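PDB 1WDE: probable diphthine synthase from Aeropyrum pernix, which probably catalyses the S-adenosyl-L-methionine-dependent trimethylation of the modified target histidine of elongation factor 2, an intermediate step in diphthamide synthesis that yields diphthine. Local coordinates for residues V13-A18 with D28-A33; S40-G45 with V96-S101. One frame throughout, in Å; residues are numbered along the deposited sequence.

Interaction 1: V13-A18 with D28-A33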
ATOM      1  N   VAL A  13      -7.015   7.800  13.728  1.00 26.15           N
ATOM      2  CA  VAL A  13      -7.258   8.808  12.709  1.00 25.03           C
ATOM      3  C   VAL A  13      -6.383   8.788  11.447  1.00 23.01           C
ATOM      4  O   VAL A  13      -5.154   8.854  11.528  1.00 30.43           O
ATOM      5  CB  VAL A  13      -7.121  10.204  13.365  1.00 31.20           C
ATOM      6  CG1 VAL A  13      -7.649  11.288  12.439  1.00 22.49           C
ATOM      7  CG2 VAL A  13      -7.860  10.217  14.710  1.00 29.11           C
ATOM      8  N   GLY A  14      -7.025   8.717  10.282  1.00 25.74           N
ATOM      9  CA  GLY A  14      -6.286   8.761   9.030  1.00 22.48           C
ATOM     10  C   GLY A  14      -6.109  10.241   8.698  1.00 21.25           C
ATOM     11  O   GLY A  14      -7.070  11.006   8.682  1.00 27.20           O
ATOM     12  N   TRP A  15      -4.878  10.654   8.440  1.00 23.90           N
ATOM     13  CA  TRP A  15      -4.575  12.046   8.146  1.00 25.74           C
ATOM     14  C   TRP A  15      -4.452  12.391   6.647  1.00 28.43           C
ATOM     15  O   TRP A  15      -4.284  13.554   6.293  1.00 29.42           O
ATOM     16  CB  TRP A  15      -3.268  12.419   8.850  1.00 25.06           C
ATOM     17  CG  TRP A  15      -3.172  13.858   9.264  1.00 30.96           C
ATOM     18  CD1 TRP A  15      -2.286  14.785   8.805  1.00 37.38           C
ATOM     19  CD2 TRP A  15      -3.976  14.523  10.251  1.00 34.64           C
ATOM     20  NE1 TRP A  15      -2.485  15.990   9.445  1.00 40.83           N
ATOM     21  CE2 TRP A  15      -3.516  15.857  10.334  1.00 38.83           C
ATOM     22  CE3 TRP A  15      -5.042  14.121  11.069  1.00 29.06           C
ATOM     23  CZ2 TRP A  15      -4.083  16.796  11.205  1.00 36.75           C
ATOM     24  CZ3 TRP A  15      -5.611  15.053  11.936  1.00 36.41           C
ATOM     25  CH2 TRP A  15      -5.126  16.381  11.995  1.00 38.44           C
ATOM     26  N   GLY A  16      -4.564  11.404   5.765  1.00 25.02           N
ATOM     27  CA  GLY A  16      -4.385  11.696   4.346  1.00 26.27           C
ATOM     28  C   GLY A  16      -2.883  11.598   4.094  1.00 25.39           C
ATOM     29  O   GLY A  16      -2.111  11.556   5.047  1.00 25.90           O
ATOM     30  N   TYR A  17      -2.435  11.585   2.844  1.00 27.13           N
ATOM     31  CA  TYR A  17      -1.001  11.417   2.619  1.00 25.43           C
ATOM     32  C   TYR A  17      -0.202  12.658   2.246  1.00 29.07           C
ATOM     33  O   TYR A  17       0.959  12.553   1.866  1.00 34.17           O
ATOM     34  CB  TYR A  17      -0.769  10.314   1.571  1.00 21.44           C
ATOM     35  CG  TYR A  17      -1.440  10.604   0.255  1.00 23.07           C
ATOM     36  CD1 TYR A  17      -2.783  10.256   0.043  1.00 23.12           C
ATOM     37  CD2 TYR A  17      -0.756  11.258  -0.767  1.00 22.77           C
ATOM     38  CE1 TYR A  17      -3.420  10.555  -1.145  1.00 23.30           C
ATOM     39  CE2 TYR A  17      -1.394  11.569  -1.976  1.00 20.24           C
ATOM     40  CZ  TYR A  17      -2.722  11.215  -2.156  1.00 21.88           C
ATOM     41  OH  TYR A  17      -3.368  11.522  -3.337  1.00 22.65           O
ATOM     42  N   ALA A  18      -0.804  13.832   2.348  1.00 31.43           N
ATOM     43  CA  ALA A  18      -0.089  15.062   2.043  1.00 32.85           C
ATOM     44  C   ALA A  18      -0.802  16.216   2.716  1.00 34.53           C
ATOM     45  O   ALA A  18      -1.966  16.100   3.073  1.00 32.93           O
ATOM     46  CB  ALA A  18      -0.041  15.306   0.533  1.00 30.15           C
ATOM     47  N   ASP A  28     -10.852  18.023  13.473  1.00 38.30           N
ATOM     48  CA  ASP A  28     -11.652  18.191  14.689  1.00 42.33           C
ATOM     49  C   ASP A  28     -11.277  17.157  15.769  1.00 46.15           C
ATOM     50  O   ASP A  28     -10.933  17.515  16.902  1.00 47.92           O
ATOM     51  CB  ASP A  28     -13.133  18.057  14.342  1.00 39.91           C
ATOM     52  CG  ASP A  28     -14.042  18.424  15.499  1.00 55.02           C
ATOM     53  OD1 ASP A  28     -15.256  18.124  15.416  1.00 57.91           O
ATOM     54  OD2 ASP A  28     -13.552  19.017  16.484  1.00 56.35           O
ATOM     55  N   ALA A  29     -11.333  15.877  15.413  1.00 39.92           N
ATOM     56  CA  ALA A  29     -11.009  14.798  16.345  1.00 39.47           C
ATOM     57  C   ALA A  29      -9.686  14.977  17.070  1.00 40.15           C
ATOM     58  O   ALA A  29      -9.611  14.810  18.287  1.00 45.90           O
ATOM     59  CB  ALA A  29     -10.998  13.452  15.608  1.00 36.07           C
ATOM     60  N   VAL A  30      -8.638  15.288  16.316  1.00 41.43           N
ATOM     61  CA  VAL A  30      -7.299  15.463  16.876  1.00 38.53           C
ATOM     62  C   VAL A  30      -7.205  16.703  17.758  1.00 38.50           C
ATOM     63  O   VAL A  30      -6.438  16.736  18.722  1.00 35.74           O
ATOM     64  CB  VAL A  30      -6.238  15.507  15.727  1.00 45.61           C
ATOM     65  CG1 VAL A  30      -4.946  16.137  16.195  1.00 40.47           C
ATOM     66  CG2 VAL A  30      -5.956  14.082  15.248  1.00 39.12           C
ATOM     67  N   ARG A  31      -7.999  17.716  17.441  1.00 42.01           N
ATOM     68  CA  ARG A  31      -7.981  18.935  18.232  1.00 49.10           C
ATOM     69  C   ARG A  31      -8.699  18.703  19.556  1.00 52.47           C
ATOM     70  O   ARG A  31      -8.305  19.252  20.589  1.00 51.93           O
ATOM     71  CB  ARG A  31      -8.627  20.087  17.450  1.00 48.97           C
ATOM     72  CG  ARG A  31      -7.803  20.490  16.229  1.00 58.14           C
ATOM     73  CD  ARG A  31      -8.393  21.643  15.420  1.00 61.28           C
ATOM     74  NE  ARG A  31      -9.729  21.359  14.900  1.00 65.38           N
ATOM     75  CZ  ARG A  31     -10.237  21.912  13.800  1.00 67.64           C
ATOM     76  NH1 ARG A  31     -11.466  21.601  13.403  1.00 64.03           N
ATOM     77  NH2 ARG A  31      -9.509  22.763  13.084  1.00 64.84           N
ATOM     78  N   ARG A  32      -9.723  17.856  19.527  1.00 52.35           N
ATOM     79  CA  ARG A  32     -10.508  17.558  20.716  1.00 55.12           C
ATOM     80  C   ARG A  32      -9.937  16.453  21.597  1.00 55.31           C
ATOM     81  O   ARG A  32     -10.401  16.249  22.717  1.00 57.40           O
ATOM     82  CB  ARG A  32     -11.954  17.234  20.315  1.00 54.32           C
ATOM     83  CG  ARG A  32     -12.685  18.444  19.744  1.00 53.15           C
ATOM     84  CD  ARG A  32     -14.114  18.119  19.325  1.00 58.73           C
ATOM     85  NE  ARG A  32     -14.827  19.317  18.881  1.00 63.98           N
ATOM     86  CZ  ARG A  32     -15.180  20.323  19.681  1.00 68.33           C
ATOM     87  NH1 ARG A  32     -14.891  20.280  20.976  1.00 70.36           N
ATOM     88  NH2 ARG A  32     -15.815  21.380  19.189  1.00 65.99           N
ATOM     89  N   ALA A  33      -8.926  15.747  21.107  1.00 55.14           N
ATOM     90  CA  ALA A  33      -8.306  14.688  21.896  1.00 54.54           C
ATOM     91  C   ALA A  33      -7.478  15.313  23.024  1.00 54.22           C
ATOM     92  O   ALA A  33      -7.206  16.512  23.010  1.00 52.72           O
ATOM     93  CB  ALA A  33      -7.415  13.824  21.007  1.00 55.38           C
TER
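V30 of helix 24-32 packs against V13 of strand 9-14 and W15 just beyond G14, a helix-on-sheet contact in the parallel alpha/beta domain of this tetrapyrrole-methylase family protein. The helix belongs to the beta-alpha-beta connection from strand 9-14 to strand 35-39, and strand 85-90 lies between those two in the sheet.

The contact across the two segments is apolar. One branch of V30 does most of the touching: CG2 comes within 3.5 Å of W15 CZ3, at the six-membered end of the indole, and V30 CB is 4.0 Å from W15 CH2. The two side chains cross at about a right angle, and the methyl reaches the ring obliquely. V13 adds a looser touch, its CG1 4.3 Å from V30 CG2. With CG1 anti to the backbone N (chi1 161°), V30 has CG2 anti to its carbonyl carbon, the branch that meets both partners. V89 of strand 85-90 touches both W15 and V30, A26 and L27 of the helix also pack on the indole, and A57 of helix 47-57 reaches V30.

Polar bonding anchors the tryptophan from other directions. Its NE1 is hydrogen-bonded to S52 OG of helix 47-57, fixing the pyrrole end of a buried ring whose other end meets V30. The backbone of W15 pairs with T90 and that of G16 with G92; W15 and G16 together face G92 in a classic beta bulge, where G16 takes a positive phi (86°).

On the helix, D28 points away from 13-18 and pairs with R32 one turn on: R32 NE lies 2.7 Å from D28 OD2 in a salt bridge whose hydrogen bond is weak, bent to 118°.

Interaction 2: S40-G45 with V96-S101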
ATOM      1  N   SER A  40       4.853   7.817  11.926  1.00 53.65           N
ATOM      2  CA  SER A  40       5.202   8.089  10.546  1.00 56.96           C
ATOM      3  C   SER A  40       6.076   7.003   9.955  1.00 58.70           C
ATOM      4  O   SER A  40       6.806   7.244   8.997  1.00 62.02           O
ATOM      5  CB  SER A  40       5.909   9.440  10.471  1.00 56.72           C
ATOM      6  OG  SER A  40       6.622   9.685  11.668  1.00 57.46           O
ATOM      7  N   TYR A  41       5.992   5.803  10.523  1.00 57.42           N
ATOM      8  CA  TYR A  41       6.785   4.678  10.045  1.00 54.37           C
ATOM      9  C   TYR A  41       6.048   3.728   9.091  1.00 55.15           C
ATOM     10  O   TYR A  41       6.690   2.982   8.346  1.00 53.44           O
ATOM     11  CB  TYR A  41       7.334   3.888  11.239  1.00 55.09           C
ATOM     12  CG  TYR A  41       6.288   3.179  12.069  1.00 52.57           C
ATOM     13  CD1 TYR A  41       5.741   1.965  11.651  1.00 56.03           C
ATOM     14  CD2 TYR A  41       5.859   3.710  13.282  1.00 56.58           C
ATOM     15  CE1 TYR A  41       4.791   1.291  12.428  1.00 56.26           C
ATOM     16  CE2 TYR A  41       4.909   3.049  14.068  1.00 60.24           C
ATOM     17  CZ  TYR A  41       4.381   1.838  13.636  1.00 60.35           C
ATOM     18  OH  TYR A  41       3.464   1.167  14.419  1.00 58.66           O
ATOM     19  N   THR A  42       4.715   3.740   9.114  1.00 52.47           N
ATOM     20  CA  THR A  42       3.936   2.866   8.230  1.00 56.61           C
ATOM     21  C   THR A  42       3.821   3.436   6.822  1.00 56.55           C
ATOM     22  O   THR A  42       3.317   2.768   5.918  1.00 56.31           O
ATOM     23  CB  THR A  42       2.481   2.629   8.751  1.00 57.78           C
ATOM     24  OG1 THR A  42       1.828   3.889   8.955  1.00 52.70           O
ATOM     25  CG2 THR A  42       2.487   1.832  10.057  1.00 57.32           C
HETATM   26  N   MSE A  43       4.296   4.664   6.638  1.00 55.48           N
HETATM   27  CA  MSE A  43       4.217   5.333   5.340  1.00 62.46           C
HETATM   28  C   MSE A  43       5.511   6.100   4.997  1.00 58.37           C
HETATM   29  O   MSE A  43       5.981   6.931   5.777  1.00 56.15           O
HETATM   30  CB  MSE A  43       3.017   6.299   5.339  1.00 69.38           C
HETATM   31  CG  MSE A  43       1.827   5.934   4.413  1.00 86.06           C
HETATM   32 SE   MSE A  43       0.768   4.302   4.726  1.00101.09          SE
HETATM   33  CE  MSE A  43       0.791   3.583   2.932  1.00 99.87           C
ATOM     34  N   PRO A  44       6.100   5.830   3.817  1.00 53.53           N
ATOM     35  CA  PRO A  44       7.333   6.521   3.412  1.00 51.55           C
ATOM     36  C   PRO A  44       7.097   7.993   3.053  1.00 50.21           C
ATOM     37  O   PRO A  44       6.001   8.366   2.640  1.00 50.72           O
ATOM     38  CB  PRO A  44       7.805   5.697   2.214  1.00 49.88           C
ATOM     39  CG  PRO A  44       6.521   5.262   1.597  1.00 48.51           C
ATOM     40  CD  PRO A  44       5.697   4.842   2.800  1.00 51.11           C
ATOM     41  N   GLY A  45       8.127   8.822   3.213  1.00 44.65           N
ATOM     42  CA  GLY A  45       8.004  10.235   2.903  1.00 48.51           C
ATOM     43  C   GLY A  45       7.007  10.958   3.794  1.00 51.21           C
ATOM     44  O   GLY A  45       6.424  11.970   3.394  1.00 50.11           O
ATOM     45  N   VAL A  96      -5.610   0.805   6.248  1.00 26.80           N
ATOM     46  CA  VAL A  96      -5.044   0.394   4.976  1.00 25.99           C
ATOM     47  C   VAL A  96      -3.553   0.135   5.029  1.00 25.35           C
ATOM     48  O   VAL A  96      -2.759   1.064   5.119  1.00 24.29           O
ATOM     49  CB  VAL A  96      -5.325   1.447   3.870  1.00 26.65           C
ATOM     50  CG1 VAL A  96      -4.621   1.042   2.551  1.00 24.38           C
ATOM     51  CG2 VAL A  96      -6.832   1.557   3.639  1.00 31.18           C
ATOM     52  N   ALA A  97      -3.179  -1.136   4.975  1.00 27.51           N
ATOM     53  CA  ALA A  97      -1.774  -1.508   4.952  1.00 34.67           C
ATOM     54  C   ALA A  97      -0.968  -1.167   6.202  1.00 37.26           C
ATOM     55  O   ALA A  97       0.133  -0.636   6.105  1.00 34.26           O
ATOM     56  CB  ALA A  97      -1.106  -0.886   3.729  1.00 30.54           C
ATOM     57  N   THR A  98      -1.538  -1.451   7.368  1.00 36.68           N
ATOM     58  CA  THR A  98      -0.860  -1.244   8.653  1.00 34.01           C
ATOM     59  C   THR A  98      -1.498  -2.293   9.546  1.00 34.07           C
ATOM     60  O   THR A  98      -2.496  -2.897   9.159  1.00 37.91           O
ATOM     61  CB  THR A  98      -1.144   0.134   9.269  1.00 39.75           C
ATOM     62  OG1 THR A  98      -2.440   0.117   9.877  1.00 41.10           O
ATOM     63  CG2 THR A  98      -1.103   1.223   8.203  1.00 38.52           C
ATOM     64  N   THR A  99      -0.933  -2.545  10.718  1.00 29.28           N
ATOM     65  CA  THR A  99      -1.546  -3.524  11.608  1.00 36.39           C
ATOM     66  C   THR A  99      -2.267  -2.851  12.789  1.00 36.40           C
ATOM     67  O   THR A  99      -2.488  -3.486  13.821  1.00 36.99           O
ATOM     68  CB  THR A  99      -0.505  -4.526  12.164  1.00 41.59           C
ATOM     69  OG1 THR A  99       0.607  -3.802  12.702  1.00 47.06           O
ATOM     70  CG2 THR A  99      -0.037  -5.480  11.073  1.00 44.56           C
ATOM     71  N   HIS A 100      -2.651  -1.585  12.627  1.00 34.18           N
ATOM     72  CA  HIS A 100      -3.347  -0.853  13.689  1.00 34.51           C
ATOM     73  C   HIS A 100      -4.714  -1.428  14.102  1.00 34.08           C
ATOM     74  O   HIS A 100      -5.273  -1.018  15.122  1.00 31.97           O
ATOM     75  CB  HIS A 100      -3.501   0.623  13.308  1.00 34.73           C
ATOM     76  CG  HIS A 100      -2.196   1.333  13.119  1.00 40.36           C
ATOM     77  ND1 HIS A 100      -1.018   0.891  13.690  1.00 44.94           N
ATOM     78  CD2 HIS A 100      -1.872   2.435  12.402  1.00 38.87           C
ATOM     79  CE1 HIS A 100      -0.028   1.686  13.327  1.00 39.56           C
ATOM     80  NE2 HIS A 100      -0.519   2.630  12.545  1.00 38.39           N
ATOM     81  N   SER A 101      -5.263  -2.358  13.324  1.00 29.28           N
ATOM     82  CA  SER A 101      -6.542  -2.968  13.698  1.00 30.45           C
ATOM     83  C   SER A 101      -6.331  -3.814  14.971  1.00 35.18           C
ATOM     84  O   SER A 101      -7.269  -4.049  15.736  1.00 29.09           O
ATOM     85  CB  SER A 101      -7.083  -3.848  12.563  1.00 30.83           C
ATOM     86  OG  SER A 101      -6.105  -4.757  12.091  1.00 30.66           O
TER
HETATM   87  O   HOH W   1       2.434  -1.663  13.436  1.00 37.69           O
HETATM   88  O   HOH W   2       2.793  -0.069   6.586  1.00 54.27           O
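The probable S-adenosyl-L-methionine site includes V96 in the segment that leads into helix 100-109; here T98 and H100 of that segment meet Y41 and T42 of the loop after strand 35-39. The threonines touch through carbon: T42 CB is 3.9 Å from T98 CG2. With T42 OG1 between the backbone N and the carbonyl carbon (chi1 55°), CG2 is left anti to the carbonyl carbon and lies 4.0 Å from H100 NE2, approaching the imidazole obliquely. Y41 OH comes to the edge of the same ring, near its plane, 3.7 Å from H100 CE1. T98 CB sits over one imidazole face, offset toward the rim.

E39 ties the two sides together, its OE1 hydrogen-bonded to both T42 OG1 and H100 NE2. T98 OG1 accepts from H100 N at 3.2 Å, nearly straight at 168°, closing an ST turn, and is also hydrogen-bonded to P94 O. Two waters bridge the segments: one donates to T42 O and, at 2.8 Å, to A97 O; the other, in the plane of the Y41 ring, links Y41 OH to T99 OG1.

Both segments follow neighbouring parallel strands, 35-39 and 85-90, and such loops beyond the C-terminal strand ends are where parallel alpha/beta folds typically build their ligand sites.

In the fold
Both interactions are built around the parallel sheet 62-64, 35-39, 85-90, 9-14, 113-117 and follow one another along the chain: interaction 1 is complete before interaction 2 begins. Their centres are about 15 Å apart and their nearest atoms about 6 Å. Interaction 1 packs helix 24-32 against the sheet, its centre about 20 Å from that of the chain. Interaction 2 joins loops beyond strands 35-39 and 85-90. Its centre is about 9 Å from the chain centre. Strand 85-90 is common ground: V89 packs in the first contact and T90 touches T42 and H100 in the second. One contact is thus core packing between helix and sheet, the other lies among the loops near the probable cofactor site.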